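Long-range contacts in binding domain (Hc) of Paraclostridial Mosquitocidal Protein 1 (Paraclostridium bifermentans, PDB 6HOX), which serves as the receptor-binding domain of a clostridial neurotoxin that specifically targets Anopheles mosquitoes, directing the toxin to host nerve cells: residues Thr44-Gln53 and Leu65-Gln76; Asn101-Tyr112 and Glu210-Phe218. All coordinates share one frame; numbering follows the deposited sequence.

Contacts 1 and 2 both belong to the N-terminal, concanavalin-like half of the receptor-binding domain and follow one another along the chain, contact 1 closing before contact 2 opens. Their centres lie about 19 Å apart. Contact 1 pairs an edge strand with its neighbour in a small antiparallel sheet, whereas contact 2 joins two loops that are far apart in sequence. They meet at Ser67, whose OG lies 2.8 Å from Gln217 O and equally far from Asn212 ND2, both probable hydrogen bonds. Beside it Asn66 OD1 packs on Phe218 CB at 3.3 Å, so the turn of 65-76 rests directly on loop 210-218.

Contact 1. Residues Thr44-Gln53 and Leu65-Gln76; sequences TNLEVKTGVQ and LNSNENSSIIVQ
Val52 holds CG2 beside its backbone N and CG1 anti to it (chi1 179°), which brings CG2 3.2 Å from Ser72 O and on to Ile73 CG1. In Ser71 the OG stands anti to the backbone N (chi1 -157°), where it meets Gly51 O in a weak hydrogen bond and accepts a nearly straight one, 175° at the hydrogen, from Asn66 N. Strands 46-48 and 73-75 run antiparallel, and Glu47 and Ile74 form their hydrogen-bonded pair. Glu47 N reaches Ile74 O at 2.9 Å in the carbonyl plane, and Ile74 N returns to Glu47 O. Lys49 N extends the pairing to Ser72 O at 3.0 Å. On one face Val48 and Ile73 lie side by side through their CG2 methyls, and Leu46 CD2 meets Val75 CG2 at 3.9 Å; Phe27 of strand 25-32 packs against Leu46 and Val75. Strand 205-207 flanks strand 73-75 on its other side, leaving 46-48 at the edge of this three-stranded sheet. Beyond the strands two type I turns face each other, where Gly51 N bonds to Asn70 O at 2.7 Å from well above the carbonyl plane. Asn66 ND2 approaches Gln53 OE1 at 3.0 Å, again from above the acceptor plane, the two amides being perpendicular; Asn66 OD1 is taken by Arg64. One water donates to Gly51 O and accepts from the ND2 atoms of Asn66 and Asn68. Backbone bonds thus set the strand register and also join the turns, helped there by the water and weakly by the Ser71 hydroxyl; the Gln53-Asn66 amide bond lies beyond the turns.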
loop_
_atom_site.group_PDB
_atom_site.type_symbol
_atom_site.label_atom_id
_atom_site.label_comp_id
_atom_site.label_asym_id
_atom_site.label_seq_id
_atom_site.Cartn_x
_atom_site.Cartn_y
_atom_site.Cartn_z
ATOM N N THR A 44 -19.898 18.485 8.385
ATOM C CA THR A 44 -19.022 19.036 9.422
ATOM C C THR A 44 -18.209 20.190 8.844
ATOM O O THR A 44 -17.702 20.070 7.737
ATOM C CB THR A 44 -18.011 18.014 9.948
ATOM O OG1 THR A 44 -18.704 16.808 10.268
ATOM C CG2 THR A 44 -17.249 18.527 11.150
ATOM N N ASN A 45 -18.035 21.264 9.624
ATOM C CA ASN A 45 -17.329 22.437 9.145
ATOM C C ASN A 45 -15.808 22.213 9.204
ATOM O O ASN A 45 -15.257 21.944 10.259
ATOM C CB ASN A 45 -17.702 23.679 9.944
ATOM C CG ASN A 45 -17.156 24.934 9.303
ATOM O OD1 ASN A 45 -16.379 25.654 9.923
ATOM N ND2 ASN A 45 -17.524 25.171 8.053
ATOM N N LEU A 46 -15.156 22.335 8.045
ATOM C CA LEU A 46 -13.707 22.193 7.887
ATOM C C LEU A 46 -13.125 23.532 7.457
ATOM O O LEU A 46 -13.718 24.236 6.642
ATOM C CB LEU A 46 -13.348 21.205 6.767
ATOM C CG LEU A 46 -14.212 19.969 6.598
ATOM C CD1 LEU A 46 -13.829 19.258 5.316
ATOM C CD2 LEU A 46 -14.047 19.031 7.775
ATOM N N GLU A 47 -11.895 23.785 7.882
ATOM C CA GLU A 47 -11.090 24.833 7.313
ATOM C C GLU A 47 -9.858 24.175 6.680
ATOM O O GLU A 47 -8.970 23.702 7.369
ATOM C CB GLU A 47 -10.737 25.867 8.382
ATOM C CG GLU A 47 -10.115 27.137 7.808
ATOM C CD GLU A 47 -9.479 28.046 8.848
ATOM O OE1 GLU A 47 -10.250 28.613 9.649
ATOM O OE2 GLU A 47 -8.213 28.139 8.889
ATOM N N VAL A 48 -9.838 24.149 5.346
ATOM C CA VAL A 48 -8.750 23.601 4.586
ATOM C C VAL A 48 -7.877 24.759 4.111
ATOM O O VAL A 48 -8.325 25.579 3.309
ATOM C CB VAL A 48 -9.253 22.785 3.385
ATOM C CG1 VAL A 48 -8.091 22.209 2.583
ATOM C CG2 VAL A 48 -10.215 21.694 3.810
ATOM N N LYS A 49 -6.636 24.807 4.592
ATOM C CA LYS A 49 -5.750 25.909 4.246
ATOM C C LYS A 49 -5.135 25.665 2.859
ATOM O O LYS A 49 -5.170 24.548 2.338
ATOM C CB LYS A 49 -4.726 26.104 5.363
ATOM C CG LYS A 49 -5.329 26.525 6.696
ATOM C CD LYS A 49 -4.291 27.082 7.647
ATOM C CE LYS A 49 -3.821 28.479 7.291
ATOM N NZ LYS A 49 -4.919 29.468 7.413
ATOM N N THR A 50 -4.585 26.732 2.259
ATOM C CA THR A 50 -4.220 26.722 0.831
ATOM C C THR A 50 -2.971 25.878 0.586
ATOM O O THR A 50 -2.674 25.591 -0.558
ATOM C CB THR A 50 -4.019 28.136 0.264
ATOM O OG1 THR A 50 -3.005 28.808 1.011
ATOM C CG2 THR A 50 -5.294 28.942 0.306
ATOM N N GLY A 51 -2.256 25.500 1.652
ATOM C CA GLY A 51 -1.092 24.617 1.522
ATOM C C GLY A 51 -1.461 23.148 1.346
ATOM O O GLY A 51 -0.594 22.344 1.050
ATOM N N VAL A 52 -2.732 22.790 1.577
ATOM C CA VAL A 52 -3.208 21.415 1.409
ATOM C C VAL A 52 -3.345 21.143 -0.096
ATOM O O VAL A 52 -3.774 22.018 -0.848
ATOM C CB VAL A 52 -4.543 21.174 2.139
ATOM C CG1 VAL A 52 -5.042 19.744 1.950
ATOM C CG2 VAL A 52 -4.466 21.516 3.622
ATOM N N GLN A 53 -2.977 19.934 -0.534
ATOM C CA GLN A 53 -3.121 19.559 -1.937
ATOM C C GLN A 53 -4.045 18.345 -2.079
ATOM O O GLN A 53 -4.303 17.593 -1.131
ATOM C CB GLN A 53 -1.750 19.270 -2.546
ATOM C CG GLN A 53 -0.783 20.440 -2.426
ATOM C CD GLN A 53 0.628 20.073 -2.809
ATOM O OE1 GLN A 53 1.087 18.956 -2.605
ATOM N NE2 GLN A 53 1.347 21.044 -3.344
ATOM N N LEU A 65 -0.668 16.334 2.720
ATOM C CA LEU A 65 -0.154 17.302 3.682
ATOM C C LEU A 65 1.370 17.388 3.559
ATOM O O LEU A 65 2.044 16.380 3.657
ATOM C CB LEU A 65 -0.528 16.836 5.087
ATOM C CG LEU A 65 -2.021 16.808 5.410
ATOM C CD1 LEU A 65 -2.249 16.317 6.839
ATOM C CD2 LEU A 65 -2.642 18.184 5.242
ATOM N N ASN A 66 1.881 18.608 3.397
ATOM C CA ASN A 66 3.290 18.938 3.241
ATOM C C ASN A 66 3.795 19.568 4.541
ATOM O O ASN A 66 3.012 19.884 5.419
ATOM C CB ASN A 66 3.508 19.882 2.049
ATOM C CG ASN A 66 3.150 19.217 0.737
ATOM O OD1 ASN A 66 3.432 18.033 0.543
ATOM N ND2 ASN A 66 2.519 19.956 -0.164
ATOM N N SER A 67 5.112 19.773 4.631
ATOM C CA SER A 67 5.748 20.287 5.845
ATOM C C SER A 67 5.842 21.820 5.805
ATOM O O SER A 67 6.927 22.380 5.927
ATOM C CB SER A 67 7.094 19.659 6.044
ATOM O OG SER A 67 6.953 18.295 6.404
ATOM N N ASN A 68 4.709 22.488 5.590
ATOM C CA ASN A 68 4.654 23.962 5.703
ATOM C C ASN A 68 3.380 24.358 6.447
ATOM O O ASN A 68 2.442 23.549 6.559
ATOM C CB ASN A 68 4.728 24.662 4.347
ATOM C CG ASN A 68 3.539 24.328 3.481
ATOM O OD1 ASN A 68 2.455 24.875 3.683
ATOM N ND2 ASN A 68 3.731 23.407 2.549
ATOM N N GLU A 69 3.377 25.607 6.931
ATOM C CA GLU A 69 2.400 26.122 7.891
ATOM C C GLU A 69 1.020 26.252 7.245
ATOM O O GLU A 69 0.030 26.148 7.919
ATOM C CB GLU A 69 2.855 27.472 8.449
ATOM C CG GLU A 69 4.017 27.341 9.400
ATOM C CD GLU A 69 3.671 26.478 10.601
ATOM O OE1 GLU A 69 2.784 26.882 11.375
ATOM O OE2 GLU A 69 4.245 25.378 10.717
ATOM N N ASN A 70 0.970 26.399 5.928
ATOM C CA ASN A 70 -0.291 26.545 5.233
ATOM C C ASN A 70 -0.934 25.194 4.909
ATOM O O ASN A 70 -2.024 25.163 4.354
ATOM C CB ASN A 70 -0.106 27.377 3.969
ATOM C CG ASN A 70 -0.262 28.841 4.291
ATOM O OD1 ASN A 70 -1.143 29.203 5.072
ATOM N ND2 ASN A 70 0.599 29.671 3.730
ATOM N N SER A 71 -0.254 24.093 5.233
ATOM C CA SER A 71 -0.725 22.765 4.887
ATOM C C SER A 71 -1.366 22.119 6.119
ATOM O O SER A 71 -0.764 21.273 6.774
ATOM C CB SER A 71 0.403 21.938 4.311
ATOM O OG SER A 71 -0.110 20.885 3.506
ATOM N N SER A 72 -2.602 22.519 6.414
ATOM C CA SER A 72 -3.329 22.006 7.550
ATOM C C SER A 72 -4.832 22.060 7.281
ATOM O O SER A 72 -5.286 22.873 6.455
ATOM C CB SER A 72 -3.001 22.780 8.787
ATOM O OG SER A 72 -3.558 24.084 8.697
ATOM N N ILE A 73 -5.568 21.182 7.986
ATOM C CA ILE A 73 -7.002 21.146 8.049
ATOM C C ILE A 73 -7.406 21.191 9.528
ATOM O O ILE A 73 -6.901 20.413 10.351
ATOM C CB ILE A 73 -7.583 19.898 7.357
ATOM C CG1 ILE A 73 -7.036 19.709 5.950
ATOM C CG2 ILE A 73 -9.109 19.924 7.343
ATOM C CD1 ILE A 73 -7.377 18.361 5.350
ATOM N N ILE A 74 -8.313 22.117 9.846
ATOM C CA ILE A 74 -8.835 22.338 11.175
ATOM C C ILE A 74 -10.322 22.001 11.171
ATOM O O ILE A 74 -11.095 22.504 10.355
ATOM C CB ILE A 74 -8.578 23.799 11.591
ATOM C CG1 ILE A 74 -7.091 24.138 11.424
ATOM C CG2 ILE A 74 -9.126 24.075 12.988
ATOM C CD1 ILE A 74 -6.576 25.287 12.260
ATOM N N VAL A 75 -10.714 21.137 12.101
ATOM C CA VAL A 75 -12.068 20.694 12.234
ATOM C C VAL A 75 -12.516 21.048 13.647
ATOM O O VAL A 75 -11.978 20.509 14.619
ATOM C CB VAL A 75 -12.171 19.184 11.973
ATOM C CG1 VAL A 75 -13.619 18.715 11.988
ATOM C CG2 VAL A 75 -11.470 18.795 10.671
ATOM N N GLN A 76 -13.476 21.974 13.745
ATOM C CA GLN A 76 -14.155 22.269 14.994
ATOM C C GLN A 76 -14.999 21.046 15.350
ATOM O O GLN A 76 -15.673 20.487 14.496
ATOM C CB GLN A 76 -15.042 23.519 14.880
ATOM C CG GLN A 76 -14.288 24.812 14.606
ATOM C CD GLN A 76 -13.136 25.051 15.553
ATOM O OE1 GLN A 76 -13.280 25.002 16.779
ATOM N NE2 GLN A 76 -11.969 25.307 14.979
HETATM O O HOH W 1 1.962 22.646 0.375
#

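Contact 2. Residues Asn101-Tyr112 and Glu210-Phe218; sequences NKNDFIDLGIEY and EGNRNKNQF
Tyr112 lays one face of its ring over Asn212, whose CB stands 3.5 Å from the ring centroid and only 9° off the normal, a CH-pi contact. With CG placed between its backbone N and carbonyl carbon (chi1 58°), the tyrosine reaches along loop 210-218, and its OH accepts from Gln217 NE2 at 3.1 Å, close to the plane of that amide. Asn212 ND2 in turn donates to Asn214 O and is held by Ser67 outside the loop. Asp107 holds Arg213 chiefly by its backbone: N donates to the syn lone pair of OD1 at 2.8 Å, and NH1 adds a long, weak salt bridge to the same oxygen. Asp107 OD2 takes Asn214 N at 3.1 Å, so one carboxylate accepts two successive backbone amides. Ile110 CD1 lies 3.2 Å from Arg213 NH1, and Ile106 CD1 packs on Arg213 CB. These loops belong to the concanavalin-like jelly-roll half of the receptor-binding domain, where the 3-10 segment 102-106 precedes strand 112-113, and loop 210-218 leads into strand 218-227. Asn214 packs its side chain against the 3-10 segment: its CB lies 3.3 Å from Asn103 O, its OD1 accepts from Asn216 N in an Asx turn, and its ND2 makes a weak, bent bond of 2.7 Å to Asp104 OD1. The other oxygen of Asp104, OD2, receives Asn101 N from above the carboxylate plane. Two waters lie between Asp104 and the Gln217 amide, one near OE1 and one near NE2, and probably bridge them; Pro98 packs against the side chain of that glutamine.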
loop_
_atom_site.group_PDB
_atom_site.type_symbol
_atom_site.label_atom_id
_atom_site.label_comp_id
_atom_site.label_asym_id
_atom_site.label_seq_id
_atom_site.Cartn_x
_atom_site.Cartn_y
_atom_site.Cartn_z
ATOM N N ASN A 101 13.909 7.195 4.801
ATOM C CA ASN A 101 15.046 7.718 4.071
ATOM C C ASN A 101 15.965 8.454 5.054
ATOM O O ASN A 101 15.608 8.637 6.223
ATOM C CB ASN A 101 14.585 8.581 2.890
ATOM C CG ASN A 101 13.684 9.725 3.297
ATOM O OD1 ASN A 101 14.185 10.790 3.633
ATOM N ND2 ASN A 101 12.365 9.519 3.268
ATOM N N LYS A 102 17.143 8.864 4.561
ATOM C CA LYS A 102 18.178 9.501 5.367
ATOM C C LYS A 102 17.653 10.831 5.934
ATOM O O LYS A 102 17.930 11.159 7.083
ATOM C CB LYS A 102 19.466 9.643 4.549
ATOM C CG LYS A 102 20.231 8.334 4.383
ATOM C CD LYS A 102 21.338 8.376 3.343
ATOM C CE LYS A 102 22.056 7.046 3.193
ATOM N NZ LYS A 102 23.304 7.175 2.396
ATOM N N ASN A 103 16.845 11.567 5.162
ATOM C CA ASN A 103 16.291 12.849 5.637
ATOM C C ASN A 103 15.459 12.657 6.913
ATOM O O ASN A 103 15.412 13.579 7.728
ATOM C CB ASN A 103 15.437 13.569 4.595
ATOM C CG ASN A 103 16.192 13.841 3.318
ATOM O OD1 ASN A 103 16.697 12.910 2.690
ATOM N ND2 ASN A 103 16.259 15.098 2.917
ATOM N N ASP A 104 14.835 11.478 7.077
ATOM C CA ASP A 104 14.010 11.161 8.229
ATOM C C ASP A 104 14.825 10.987 9.515
ATOM O O ASP A 104 14.239 10.969 10.600
ATOM C CB ASP A 104 13.223 9.869 8.044
ATOM C CG ASP A 104 12.134 9.939 6.990
ATOM O OD1 ASP A 104 11.587 11.059 6.749
ATOM O OD2 ASP A 104 11.835 8.864 6.425
ATOM N N PHE A 105 16.150 10.815 9.408
ATOM C CA PHE A 105 16.975 10.462 10.574
ATOM C C PHE A 105 17.233 11.714 11.422
ATOM O O PHE A 105 17.592 11.604 12.590
ATOM C CB PHE A 105 18.235 9.709 10.136
ATOM C CG PHE A 105 18.057 8.213 10.029
ATOM C CD1 PHE A 105 17.356 7.653 8.975
ATOM C CD2 PHE A 105 18.574 7.360 10.997
ATOM C CE1 PHE A 105 17.186 6.280 8.882
ATOM C CE2 PHE A 105 18.408 5.985 10.903
ATOM C CZ PHE A 105 17.715 5.447 9.841
ATOM N N ILE A 106 17.000 12.898 10.845
ATOM C CA ILE A 106 17.035 14.153 11.579
ATOM C C ILE A 106 15.933 14.163 12.649
ATOM O O ILE A 106 15.996 14.953 13.566
ATOM C CB ILE A 106 16.916 15.372 10.643
ATOM C CG1 ILE A 106 17.362 16.655 11.348
ATOM C CG2 ILE A 106 15.503 15.520 10.097
ATOM C CD1 ILE A 106 17.269 17.897 10.491
ATOM N N ASP A 107 14.942 13.273 12.518
ATOM C CA ASP A 107 13.829 13.156 13.440
ATOM C C ASP A 107 13.912 11.838 14.216
ATOM O O ASP A 107 12.911 11.387 14.775
ATOM C CB ASP A 107 12.500 13.249 12.684
ATOM C CG ASP A 107 12.241 14.635 12.145
ATOM O OD1 ASP A 107 12.506 15.600 12.895
ATOM O OD2 ASP A 107 11.793 14.739 10.981
ATOM N N LEU A 108 15.106 11.239 14.274
ATOM C CA LEU A 108 15.306 9.978 14.964
ATOM C C LEU A 108 14.903 10.170 16.432
ATOM O O LEU A 108 15.307 11.135 17.058
ATOM C CB LEU A 108 16.775 9.563 14.811
ATOM C CG LEU A 108 17.189 8.224 15.425
ATOM C CD1 LEU A 108 16.130 7.153 15.233
ATOM C CD2 LEU A 108 18.507 7.750 14.834
ATOM N N GLY A 109 14.037 9.280 16.932
ATOM C CA GLY A 109 13.640 9.258 18.329
ATOM C C GLY A 109 12.672 10.375 18.697
ATOM O O GLY A 109 12.262 10.459 19.862
ATOM N N ILE A 110 12.278 11.201 17.715
ATOM C CA ILE A 110 11.382 12.352 17.940
ATOM C C ILE A 110 9.999 12.048 17.342
ATOM O O ILE A 110 9.894 11.847 16.132
ATOM C CB ILE A 110 11.999 13.627 17.330
ATOM C CG1 ILE A 110 13.332 13.985 17.997
ATOM C CG2 ILE A 110 11.021 14.795 17.382
ATOM C CD1 ILE A 110 14.312 14.648 17.059
ATOM N N GLU A 111 8.966 12.003 18.199
ATOM C CA GLU A 111 7.552 11.899 17.790
ATOM C C GLU A 111 7.135 13.217 17.140
ATOM O O GLU A 111 7.397 14.249 17.705
ATOM C CB GLU A 111 6.569 11.770 18.955
ATOM C CG GLU A 111 6.489 10.415 19.595
ATOM C CD GLU A 111 5.338 10.266 20.585
ATOM O OE1 GLU A 111 4.352 11.031 20.487
ATOM O OE2 GLU A 111 5.418 9.362 21.433
ATOM N N TYR A 112 6.419 13.171 16.016
ATOM C CA TYR A 112 5.802 14.379 15.497
ATOM C C TYR A 112 4.351 14.099 15.081
ATOM O O TYR A 112 3.992 12.977 14.710
ATOM C CB TYR A 112 6.664 15.030 14.417
ATOM C CG TYR A 112 6.995 14.194 13.203
ATOM C CD1 TYR A 112 6.133 14.093 12.121
ATOM C CD2 TYR A 112 8.207 13.531 13.120
ATOM C CE1 TYR A 112 6.462 13.342 10.999
ATOM C CE2 TYR A 112 8.551 12.768 12.012
ATOM C CZ TYR A 112 7.681 12.678 10.943
ATOM O OH TYR A 112 8.063 11.935 9.862
ATOM N N GLU A 210 3.404 18.388 12.452
ATOM C CA GLU A 210 3.881 19.345 13.447
ATOM C C GLU A 210 4.995 18.707 14.268
ATOM O O GLU A 210 4.741 17.744 14.963
ATOM C CB GLU A 210 2.728 19.789 14.350
ATOM C CG GLU A 210 3.059 20.986 15.222
ATOM C CD GLU A 210 3.375 22.233 14.414
ATOM O OE1 GLU A 210 2.479 22.731 13.699
ATOM O OE2 GLU A 210 4.531 22.659 14.447
ATOM N N GLY A 211 6.200 19.289 14.213
ATOM C CA GLY A 211 7.319 18.877 15.072
ATOM C C GLY A 211 8.453 18.215 14.301
ATOM O O GLY A 211 9.518 17.988 14.860
ATOM N N ASN A 212 8.233 17.936 13.013
ATOM C CA ASN A 212 9.211 17.258 12.163
ATOM C C ASN A 212 10.250 18.276 11.653
ATOM O O ASN A 212 9.887 19.318 11.119
ATOM C CB ASN A 212 8.521 16.520 11.013
ATOM C CG ASN A 212 7.674 17.419 10.145
ATOM O OD1 ASN A 212 6.779 18.108 10.640
ATOM N ND2 ASN A 212 7.961 17.429 8.851
ATOM N N ARG A 213 11.544 17.977 11.839
ATOM C CA ARG A 213 12.611 18.833 11.294
ATOM C C ARG A 213 12.861 18.487 9.819
ATOM O O ARG A 213 13.354 19.333 9.064
ATOM C CB ARG A 213 13.881 18.715 12.134
ATOM C CG ARG A 213 13.807 19.460 13.458
ATOM C CD ARG A 213 15.005 19.139 14.326
ATOM N NE ARG A 213 14.684 19.195 15.746
ATOM C CZ ARG A 213 13.915 18.312 16.377
ATOM N NH1 ARG A 213 13.346 17.328 15.700
ATOM N NH2 ARG A 213 13.703 18.428 17.675
ATOM N N ASN A 214 12.503 17.263 9.409
ATOM C CA ASN A 214 12.584 16.850 7.987
ATOM C C ASN A 214 11.419 17.477 7.219
ATOM O O ASN A 214 10.318 16.922 7.201
ATOM C CB ASN A 214 12.572 15.325 7.806
ATOM C CG ASN A 214 12.495 14.913 6.351
ATOM O OD1 ASN A 214 12.683 15.740 5.468
ATOM N ND2 ASN A 214 12.178 13.654 6.080
ATOM N N LYS A 215 11.683 18.594 6.539
ATOM C CA LYS A 215 10.647 19.385 5.896
ATOM C C LYS A 215 10.352 18.879 4.484
ATOM O O LYS A 215 9.537 19.455 3.788
ATOM C CB LYS A 215 11.065 20.856 5.856
ATOM C CG LYS A 215 11.280 21.491 7.227
ATOM C CD LYS A 215 10.132 21.339 8.193
ATOM C CE LYS A 215 10.198 22.323 9.343
ATOM N NZ LYS A 215 9.238 21.963 10.410
ATOM N N ASN A 216 11.045 17.829 4.051
ATOM C CA ASN A 216 10.694 17.139 2.829
ATOM C C ASN A 216 9.555 16.144 3.100
ATOM O O ASN A 216 8.968 15.638 2.176
ATOM C CB ASN A 216 11.925 16.475 2.217
ATOM C CG ASN A 216 12.963 17.496 1.795
ATOM O OD1 ASN A 216 12.661 18.408 1.030
ATOM N ND2 ASN A 216 14.171 17.379 2.312
ATOM N N GLN A 217 9.241 15.877 4.376
ATOM C CA GLN A 217 8.183 14.927 4.711
ATOM C C GLN A 217 6.836 15.439 4.199
ATOM O O GLN A 217 6.534 16.652 4.226
ATOM C CB GLN A 217 8.119 14.678 6.218
ATOM C CG GLN A 217 7.188 13.547 6.635
ATOM C CD GLN A 217 7.544 12.199 6.056
ATOM O OE1 GLN A 217 7.632 12.023 4.838
ATOM N NE2 GLN A 217 7.665 11.208 6.922
ATOM N N PHE A 218 6.036 14.493 3.708
ATOM C CA PHE A 218 4.682 14.738 3.264
ATOM C C PHE A 218 3.888 13.450 3.470
ATOM O O PHE A 218 4.434 12.347 3.403
ATOM C CB PHE A 218 4.656 15.207 1.805
ATOM C CG PHE A 218 5.046 14.159 0.779
ATOM C CD1 PHE A 218 6.375 13.878 0.511
ATOM C CD2 PHE A 218 4.078 13.448 0.083
ATOM C CE1 PHE A 218 6.725 12.916 -0.431
ATOM C CE2 PHE A 218 4.422 12.504 -0.875
ATOM C CZ PHE A 218 5.750 12.229 -1.119
HETATM O O HOH W 2 10.246 11.349 4.394
HETATM O O HOH W 3 12.115 13.053 2.880
HETATM O O HOH W 4 9.083 8.551 6.145
#